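Local structure of beta-1,4-exocellulase (Thermobifida fusca, 4B4H) at residues A[111-121]-A[169-180]. The protein is a family 6 cellobiohydrolase, represented here by its catalytic domain, that probably cleaves beta-1,4-glucosidic bonds of cellulose. Numbering follows the deposited sequence. Where two conformers were deposited one is given.
Sequences IDPIADIMWDF and YALRKLGEIPNV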
# COMPACT_ATOMS: atom_id res chain seq x y z
N ILE A 111 -4.44 11.66 15.04
CA ILE A 111 -3.82 10.59 15.84
C ILE A 111 -4.41 10.40 17.24
O ILE A 111 -4.73 9.27 17.63
CB ILE A 111 -2.30 10.79 15.94
CG1 ILE A 111 -1.67 10.80 14.55
CG2 ILE A 111 -1.64 9.72 16.80
CD1 ILE A 111 -1.72 9.45 13.84
N ASP A 112 -4.48 11.49 18.01
CA ASP A 112 -4.92 11.42 19.42
C ASP A 112 -6.30 10.76 19.63
O ASP A 112 -6.43 9.86 20.47
CB ASP A 112 -4.82 12.81 20.11
CG ASP A 112 -3.38 13.18 20.49
OD1 ASP A 112 -2.44 12.40 20.28
OD2 ASP A 112 -3.17 14.29 21.04
N PRO A 113 -7.32 11.19 18.85
CA PRO A 113 -8.66 10.55 18.94
C PRO A 113 -8.65 9.10 18.46
O PRO A 113 -9.44 8.31 18.93
CB PRO A 113 -9.53 11.41 18.01
CG PRO A 113 -8.55 12.09 17.11
CD PRO A 113 -7.37 12.38 17.98
N ILE A 114 -7.79 8.76 17.50
CA ILE A 114 -7.69 7.37 17.07
C ILE A 114 -7.08 6.54 18.18
O ILE A 114 -7.52 5.42 18.45
CB ILE A 114 -6.86 7.22 15.78
CG1 ILE A 114 -7.67 7.77 14.61
CG2 ILE A 114 -6.48 5.75 15.54
CD1 ILE A 114 -6.86 8.00 13.36
N ALA A 115 -6.05 7.10 18.83
CA ALA A 115 -5.41 6.45 19.95
C ALA A 115 -6.41 6.21 21.06
O ALA A 115 -6.43 5.12 21.64
CB ALA A 115 -4.26 7.30 20.46
N ASP A 116 -7.26 7.20 21.31
CA ASP A 116 -8.28 7.14 22.36
C ASP A 116 -9.29 6.02 22.13
O ASP A 116 -9.70 5.35 23.08
CB ASP A 116 -9.00 8.48 22.51
CG ASP A 116 -8.11 9.59 23.02
OD1 ASP A 116 -7.04 9.31 23.61
OD2 ASP A 116 -8.48 10.78 22.81
N ILE A 117 -9.67 5.78 20.88
CA ILE A 117 -10.57 4.67 20.57
C ILE A 117 -9.87 3.31 20.68
O ILE A 117 -10.43 2.36 21.23
CB ILE A 117 -11.22 4.81 19.18
CG1 ILE A 117 -12.09 6.08 19.13
CG2 ILE A 117 -12.04 3.57 18.84
CD1 ILE A 117 -12.63 6.39 17.75
N MET A 118 -8.65 3.21 20.17
CA MET A 118 -7.95 1.92 20.24
C MET A 118 -7.65 1.51 21.68
O MET A 118 -7.72 0.33 22.03
CB MET A 118 -6.70 1.92 19.36
CG MET A 118 -7.06 2.11 17.89
SD MET A 118 -5.63 2.02 16.84
CE MET A 118 -6.37 2.09 15.21
N TRP A 119 -7.34 2.49 22.52
CA TRP A 119 -7.12 2.23 23.92
C TRP A 119 -8.31 1.56 24.54
O TRP A 119 -8.16 0.60 25.27
CB TRP A 119 -6.76 3.50 24.68
CG TRP A 119 -5.28 3.72 24.82
CD1 TRP A 119 -4.51 4.75 24.26
CD2 TRP A 119 -4.33 2.91 25.59
NE1 TRP A 119 -3.19 4.62 24.62
CE2 TRP A 119 -3.01 3.54 25.42
CE3 TRP A 119 -4.43 1.76 26.37
CZ2 TRP A 119 -1.87 3.03 26.01
CZ3 TRP A 119 -3.27 1.26 26.98
CH2 TRP A 119 -2.02 1.87 26.79
N ASP A 120 -9.52 2.05 24.26
CA ASP A 120 -10.72 1.43 24.82
C ASP A 120 -10.68 -0.06 24.55
O ASP A 120 -10.84 -0.88 25.45
CB ASP A 120 -11.99 2.00 24.21
CG ASP A 120 -12.23 3.45 24.58
OD1 ASP A 120 -11.77 3.89 25.66
OD2 ASP A 120 -12.90 4.14 23.79
N PHE A 121 -10.41 -0.40 23.29
CA PHE A 121 -10.46 -1.78 22.83
C PHE A 121 -9.32 -2.69 23.31
O PHE A 121 -9.39 -3.91 23.14
CB PHE A 121 -10.69 -1.81 21.32
CG PHE A 121 -12.08 -1.37 20.92
CD1 PHE A 121 -12.39 -0.01 20.77
CD2 PHE A 121 -13.10 -2.31 20.76
CE1 PHE A 121 -13.68 0.39 20.43
CE2 PHE A 121 -14.39 -1.91 20.44
CZ PHE A 121 -14.68 -0.56 20.26
N TYR A 169 5.25 10.23 15.73
CA TYR A 169 4.16 10.44 16.64
C TYR A 169 3.14 9.28 16.64
O TYR A 169 2.74 8.80 17.72
CB TYR A 169 3.51 11.81 16.37
CG TYR A 169 2.54 12.21 17.46
CD1 TYR A 169 3.02 12.58 18.73
CD2 TYR A 169 1.16 12.19 17.26
CE1 TYR A 169 2.16 12.92 19.75
CE2 TYR A 169 0.28 12.54 18.28
CZ TYR A 169 0.80 12.90 19.52
OH TYR A 169 -0.01 13.25 20.59
N ALA A 170 2.78 8.82 15.44
CA ALA A 170 1.77 7.77 15.27
C ALA A 170 2.34 6.48 15.83
O ALA A 170 1.65 5.75 16.54
CB ALA A 170 1.38 7.59 13.81
N LEU A 171 3.61 6.23 15.54
CA LEU A 171 4.24 5.02 16.03
C LEU A 171 4.19 5.00 17.54
O LEU A 171 3.84 3.99 18.14
CB LEU A 171 5.67 4.92 15.55
CG LEU A 171 5.77 4.53 14.08
CD1 LEU A 171 7.20 4.74 13.62
CD2 LEU A 171 5.36 3.06 13.91
N ARG A 172 4.52 6.11 18.19
CA ARG A 172 4.51 6.11 19.64
C ARG A 172 3.10 5.99 20.22
O ARG A 172 2.87 5.22 21.16
CB ARG A 172 5.18 7.37 20.21
CG ARG A 172 4.99 7.48 21.72
CD ARG A 172 5.98 8.43 22.39
NE ARG A 172 5.88 9.79 21.87
CZ ARG A 172 5.00 10.71 22.27
NH1 ARG A 172 4.11 10.46 23.24
NH2 ARG A 172 5.04 11.91 21.67
N LYS A 173 2.17 6.79 19.71
CA LYS A 173 0.83 6.85 20.27
C LYS A 173 0.10 5.53 20.11
O LYS A 173 -0.56 5.04 21.03
CB LYS A 173 0.02 7.99 19.63
CG LYS A 173 0.36 9.42 20.06
CD LYS A 173 0.31 9.68 21.56
CE LYS A 173 -1.10 9.63 22.14
NZ LYS A 173 -1.12 10.14 23.55
N LEU A 174 0.22 4.94 18.92
CA LEU A 174 -0.46 3.68 18.65
C LEU A 174 0.39 2.54 19.20
O LEU A 174 -0.15 1.58 19.72
CB LEU A 174 -0.73 3.52 17.15
CG LEU A 174 -1.51 4.65 16.46
CD1 LEU A 174 -1.89 4.25 15.05
CD2 LEU A 174 -2.74 5.07 17.26
N GLY A 175 1.71 2.68 19.11
CA GLY A 175 2.62 1.63 19.61
C GLY A 175 2.56 1.38 21.11
O GLY A 175 2.87 0.28 21.56
N GLU A 176 2.21 2.40 21.89
CA GLU A 176 2.04 2.17 23.34
C GLU A 176 0.89 1.17 23.62
O GLU A 176 0.98 0.37 24.57
CB GLU A 176 1.83 3.49 24.07
CG GLU A 176 3.11 4.30 24.20
CD GLU A 176 2.88 5.77 24.51
OE1 GLU A 176 1.72 6.19 24.64
OE2 GLU A 176 3.88 6.51 24.63
N ILE A 177 -0.14 1.20 22.77
CA ILE A 177 -1.38 0.44 22.97
C ILE A 177 -1.09 -1.07 22.82
O ILE A 177 -0.50 -1.51 21.83
CB ILE A 177 -2.47 0.93 21.98
CG1 ILE A 177 -2.54 2.48 22.02
CG2 ILE A 177 -3.84 0.34 22.27
CD1 ILE A 177 -3.66 3.11 21.22
N PRO A 178 -1.47 -1.87 23.84
CA PRO A 178 -1.02 -3.27 23.93
C PRO A 178 -1.35 -4.20 22.77
O PRO A 178 -0.57 -5.11 22.49
CB PRO A 178 -1.69 -3.79 25.21
CG PRO A 178 -2.72 -2.79 25.57
CD PRO A 178 -2.32 -1.49 24.97
N ASN A 179 -2.49 -4.01 22.12
CA ASN A 179 -2.87 -4.93 21.03
C ASN A 179 -2.86 -4.25 19.66
O ASN A 179 -3.60 -4.63 18.76
CB ASN A 179 -4.21 -5.61 21.34
CG ASN A 179 -5.34 -4.61 21.52
OD1 ASN A 179 -5.09 -3.42 21.64
ND2 ASN A 179 -6.58 -5.09 21.52
N VAL A 180 -2.04 -3.22 19.53
CA VAL A 180 -1.85 -2.55 18.24
C VAL A 180 -0.48 -2.93 17.66
O VAL A 180 0.54 -2.94 18.37
CB VAL A 180 -2.06 -1.01 18.34
CG1 VAL A 180 -1.91 -0.35 16.98
CG2 VAL A 180 -3.46 -0.74 18.85
O HOH W 1 -1.07 6.19 23.48
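Ala115 and Leu174 mark where the backbones of 111-121 and 169-180 come nearest, their CA atoms 5.8 Å apart; the helical parts run side by side in the same sense, at 22°, with their axes 9.5 Å apart. A type I turn from Ile177 to Val180 carries the second chain into strand 180-185. Small Ala115 admits CD2 of Leu174, which also meets CG2 of Ile114, while Met118 lays its sulfur beside both Leu174 and Val180. At one end, CD1 of Ile111 rests 3.6 Å from CB of Ala170, and its CG2 lies against Lys173 CB and 3.7 Å from Tyr169 CE2.

The near-parallel packing is that of neighbouring helices in the distorted alpha/beta barrel of glycoside hydrolase family 6: helix 103-121 precedes strand 127-133 and helix 162-175 precedes 180-185, two parallel strands paired in the central sheet.

The phenol of Tyr169 is swung toward Asp112 by a chi1 of -168°, which sets CG opposite the backbone N, and its OH donates a 2.6 Å hydrogen bond to the syn lone pair of OD1. In Lys173, chi1 puts CG over one face of that ring, offset toward the rim; bends at chi2 and chi3 then lead the chain past Asp112 OD1, NZ staying 4.2 Å from it, beyond salt-bridge range. A phenylalanine in place of Tyr169 would probably leave Asp112 OD1 without its hydroxyl donor.

Over one face of the Trp119 indole, Ile177 CG1 sits 3.6 Å from the centroid of the five-membered ring, 18° off the normal, a CH-pi contact; Pro178 CD is 3.5 Å from Trp119 CZ3. In the indole plane, NE1 donates to a water that bridges to Lys173 O and Glu176 OE1.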